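Local coordinates for protein BugD (Bordetella pertussis Tohama I, PDB 2F5X) that binds aspartic acid as a periplasmic solute receptor and probably delivers it to a membrane transporter, at residues Val23-Gly28 / Leu79-Phe84. Numbering follows the deposited sequence.
With ASP (aspartic acid), chain D.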
ATOM      1  N   VAL A  23       4.662   2.255 -10.605  1.00  9.32           N
ATOM      2  CA  VAL A  23       4.298   2.349  -9.194  1.00  8.96           C
ATOM      3  C   VAL A  23       3.536   3.671  -9.051  1.00  8.52           C
ATOM      4  O   VAL A  23       4.122   4.729  -9.276  1.00  8.52           O
ATOM      5  CB  VAL A  23       5.576   2.383  -8.322  1.00  8.80           C
ATOM      6  CG1 VAL A  23       5.259   2.775  -6.875  1.00  8.66           C
ATOM      7  CG2 VAL A  23       6.271   1.035  -8.367  1.00 10.05           C
ATOM      8  N   PRO A  24       2.233   3.637  -8.757  1.00  8.49           N
ATOM      9  CA  PRO A  24       1.427   4.870  -8.693  1.00  8.19           C
ATOM     10  C   PRO A  24       1.674   5.812  -7.505  1.00  8.54           C
ATOM     11  O   PRO A  24       0.740   6.478  -7.043  1.00  8.66           O
ATOM     12  CB  PRO A  24      -0.008   4.331  -8.658  1.00  7.89           C
ATOM     13  CG  PRO A  24       0.112   2.941  -9.310  1.00  8.00           C
ATOM     14  CD  PRO A  24       1.383   2.438  -8.621  1.00  8.36           C
ATOM     15  N   PHE A  25       2.919   5.889  -7.039  1.00  8.39           N
ATOM     16  CA  PHE A  25       3.282   6.728  -5.895  1.00  9.02           C
ATOM     17  C   PHE A  25       4.699   7.228  -6.023  1.00  8.95           C
ATOM     18  O   PHE A  25       5.499   6.679  -6.787  1.00  9.14           O
ATOM     19  CB  PHE A  25       3.152   5.941  -4.586  1.00  8.63           C
ATOM     20  CG  PHE A  25       1.744   5.518  -4.284  1.00  8.80           C
ATOM     21  CD1 PHE A  25       0.821   6.437  -3.781  1.00  9.03           C
ATOM     22  CD2 PHE A  25       1.333   4.218  -4.524  1.00  9.17           C
ATOM     23  CE1 PHE A  25      -0.488   6.060  -3.526  1.00  9.04           C
ATOM     24  CE2 PHE A  25       0.021   3.825  -4.263  1.00  9.79           C
ATOM     25  CZ  PHE A  25      -0.891   4.746  -3.758  1.00  8.68           C
ATOM     26  N   ALA A  26       5.008   8.264  -5.247  1.00  9.34           N
ATOM     27  CA  ALA A  26       6.325   8.879  -5.258  1.00  9.71           C
ATOM     28  C   ALA A  26       7.428   7.874  -4.953  1.00  9.81           C
ATOM     29  O   ALA A  26       7.253   6.955  -4.145  1.00  9.29           O
ATOM     30  CB  ALA A  26       6.358  10.027  -4.251  1.00  9.68           C
ATOM     31  N   ALA A  27       8.566   8.061  -5.612  1.00 10.00           N
ATOM     32  CA  ALA A  27       9.751   7.246  -5.372  1.00 10.82           C
ATOM     33  C   ALA A  27      10.178   7.329  -3.908  1.00 10.65           C
ATOM     34  O   ALA A  27       9.995   8.363  -3.253  1.00 11.30           O
ATOM     35  CB  ALA A  27      10.875   7.729  -6.266  1.00 10.83           C
ATOM     36  N   GLY A  28      10.743   6.240  -3.401  1.00 10.61           N
ATOM     37  CA  GLY A  28      11.313   6.215  -2.065  1.00 10.22           C
ATOM     38  C   GLY A  28      10.358   5.790  -0.961  1.00 10.01           C
ATOM     39  O   GLY A  28      10.753   5.724   0.207  1.00 10.53           O
ATOM     40  N   LEU A  79       2.438  -2.274 -10.640  1.00  8.88           N
ATOM     41  CA  LEU A  79       2.547  -2.793  -9.281  1.00  9.34           C
ATOM     42  C   LEU A  79       1.737  -1.870  -8.394  1.00  8.92           C
ATOM     43  O   LEU A  79       2.070  -0.694  -8.237  1.00  9.57           O
ATOM     44  CB  LEU A  79       3.998  -2.883  -8.790  1.00  9.97           C
ATOM     45  CG  LEU A  79       4.052  -3.469  -7.363  1.00 11.90           C
ATOM     46  CD1 LEU A  79       3.885  -5.017  -7.351  1.00 13.75           C
ATOM     47  CD2 LEU A  79       5.299  -3.043  -6.633  1.00 16.10           C
HETATM   48  N   MSE A  80       0.656  -2.397  -7.839  1.00  8.43           N
HETATM   49  CA  MSE A  80      -0.260  -1.581  -7.054  1.00  8.27           C
HETATM   50  C   MSE A  80      -0.785  -2.390  -5.876  1.00  8.32           C
HETATM   51  O   MSE A  80      -0.819  -3.616  -5.926  1.00  8.84           O
HETATM   52  CB  MSE A  80      -1.406  -1.075  -7.955  1.00  8.44           C
HETATM   53  CG  MSE A  80      -2.415  -0.113  -7.293  1.00  8.83           C
HETATM   54 SE   MSE A  80      -1.610   1.404  -6.353  1.00  9.60          SE
HETATM   55  CE  MSE A  80      -3.250   2.058  -5.484  1.00  8.47           C
ATOM     56  N   HIS A  81      -1.200  -1.689  -4.829  1.00  7.91           N
ATOM     57  CA  HIS A  81      -1.656  -2.326  -3.604  1.00  7.46           C
ATOM     58  C   HIS A  81      -3.175  -2.300  -3.456  1.00  7.55           C
ATOM     59  O   HIS A  81      -3.887  -1.970  -4.413  1.00  7.75           O
ATOM     60  CB  HIS A  81      -0.930  -1.731  -2.391  1.00  7.49           C
ATOM     61  CG  HIS A  81      -1.154  -0.262  -2.183  1.00  8.05           C
ATOM     62  ND1 HIS A  81      -2.405   0.322  -2.204  1.00  8.03           N
ATOM     63  CD2 HIS A  81      -0.279   0.733  -1.901  1.00  8.78           C
ATOM     64  CE1 HIS A  81      -2.291   1.612  -1.944  1.00  7.97           C
ATOM     65  NE2 HIS A  81      -1.009   1.888  -1.758  1.00  8.19           N
ATOM     66  N   ALA A  82      -3.659  -2.660  -2.266  1.00  7.82           N
ATOM     67  CA  ALA A  82      -5.091  -2.760  -1.965  1.00  7.85           C
ATOM     68  C   ALA A  82      -5.905  -1.510  -2.320  1.00  8.18           C
ATOM     69  O   ALA A  82      -7.130  -1.584  -2.463  1.00  8.50           O
ATOM     70  CB  ALA A  82      -5.296  -3.128  -0.486  1.00  8.22           C
ATOM     71  N   GLY A  83      -5.234  -0.367  -2.449  1.00  8.10           N
ATOM     72  CA  GLY A  83      -5.882   0.853  -2.920  1.00  8.27           C
ATOM     73  C   GLY A  83      -6.547   0.665  -4.274  1.00  7.94           C
ATOM     74  O   GLY A  83      -7.514   1.356  -4.600  1.00  7.86           O
ATOM     75  N   PHE A  84      -6.025  -0.280  -5.063  1.00  8.15           N
ATOM     76  CA  PHE A  84      -6.661  -0.701  -6.312  1.00  7.54           C
ATOM     77  C   PHE A  84      -8.120  -1.062  -6.064  1.00  7.63           C
ATOM     78  O   PHE A  84      -8.975  -0.784  -6.899  1.00  8.11           O
ATOM     79  CB  PHE A  84      -5.916  -1.932  -6.853  1.00  7.94           C
ATOM     80  CG  PHE A  84      -6.404  -2.432  -8.179  1.00  8.67           C
ATOM     81  CD1 PHE A  84      -5.741  -2.076  -9.356  1.00  7.82           C
ATOM     82  CD2 PHE A  84      -7.481  -3.317  -8.257  1.00  8.32           C
ATOM     83  CE1 PHE A  84      -6.170  -2.580 -10.596  1.00  9.21           C
ATOM     84  CE2 PHE A  84      -7.924  -3.815  -9.487  1.00  9.07           C
ATOM     85  CZ  PHE A  84      -7.270  -3.450 -10.655  1.00  8.66           C
TER
HETATM   86  N   ASP D 901       1.856   2.746  -0.847  1.00  7.83           N
HETATM   87  CA  ASP D 901       1.904   4.225  -1.051  1.00  7.79           C
HETATM   88  C   ASP D 901       3.292   4.693  -1.459  1.00  8.12           C
HETATM   89  O   ASP D 901       3.647   5.870  -1.257  1.00  8.63           O
HETATM   90  CB  ASP D 901       1.462   4.953   0.211  1.00  7.59           C
HETATM   91  CG  ASP D 901       0.009   4.718   0.533  1.00  7.57           C
HETATM   92  OD1 ASP D 901      -0.404   5.080   1.660  1.00  7.40           O
HETATM   93  OD2 ASP D 901      -0.786   4.183  -0.282  1.00  8.41           O
HETATM   94  OXT ASP D 901       4.050   3.877  -1.985  1.00  8.21           O
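Val23 closes strand 19-23 and lies beside Leu79, near the end of the parallel strand 76-81. Their CA atoms are 5.4 Å apart, and a backbone bond between Leu79 and Val22 joins the strands here. Pro24 follows. Its CB points toward the second strand, and its CD lies 3.2 Å from Leu79 O. CG of Pro24 also meets the selenium of Met80, a selenomethionine, at 3.8 Å. Met80 starts with CG anti to the backbone N (chi1 -176°), and its chain bends at chi2. The selenium therefore reaches both Pro24 and Phe25. It sits 3.6 Å from Phe25 CE2, oblique to the ring, in a Met-aromatic contact.

Phe25 lines the ligand pocket. The CA of the bound aspartic acid lies over the centre of one ring face, 3.4 Å above the plane. The ring of His81 is nearly parallel to that of Phe25 but slid aside, so the two scarcely overlap. NE2 of His81 approaches Phe25 CE2 at 3.3 Å. The same NE2 donates to OD2 of the ligand, 2.7 Å away, with a bent angle of 141°. At the other ring nitrogen, ND1 accepts from Gly83 N at 2.9 Å, almost in the ring plane. This capping bond, at the turn into helix 83-86, probably steadies the ring and is consistent with the proton lying on NE2. Thr31, Ser151 and Thr174 add further bonds to the aspartic acid. This loop and strand end form part of the aspartic acid pocket, as in periplasmic binding proteins, which hold their ligand in a cleft between two lobes.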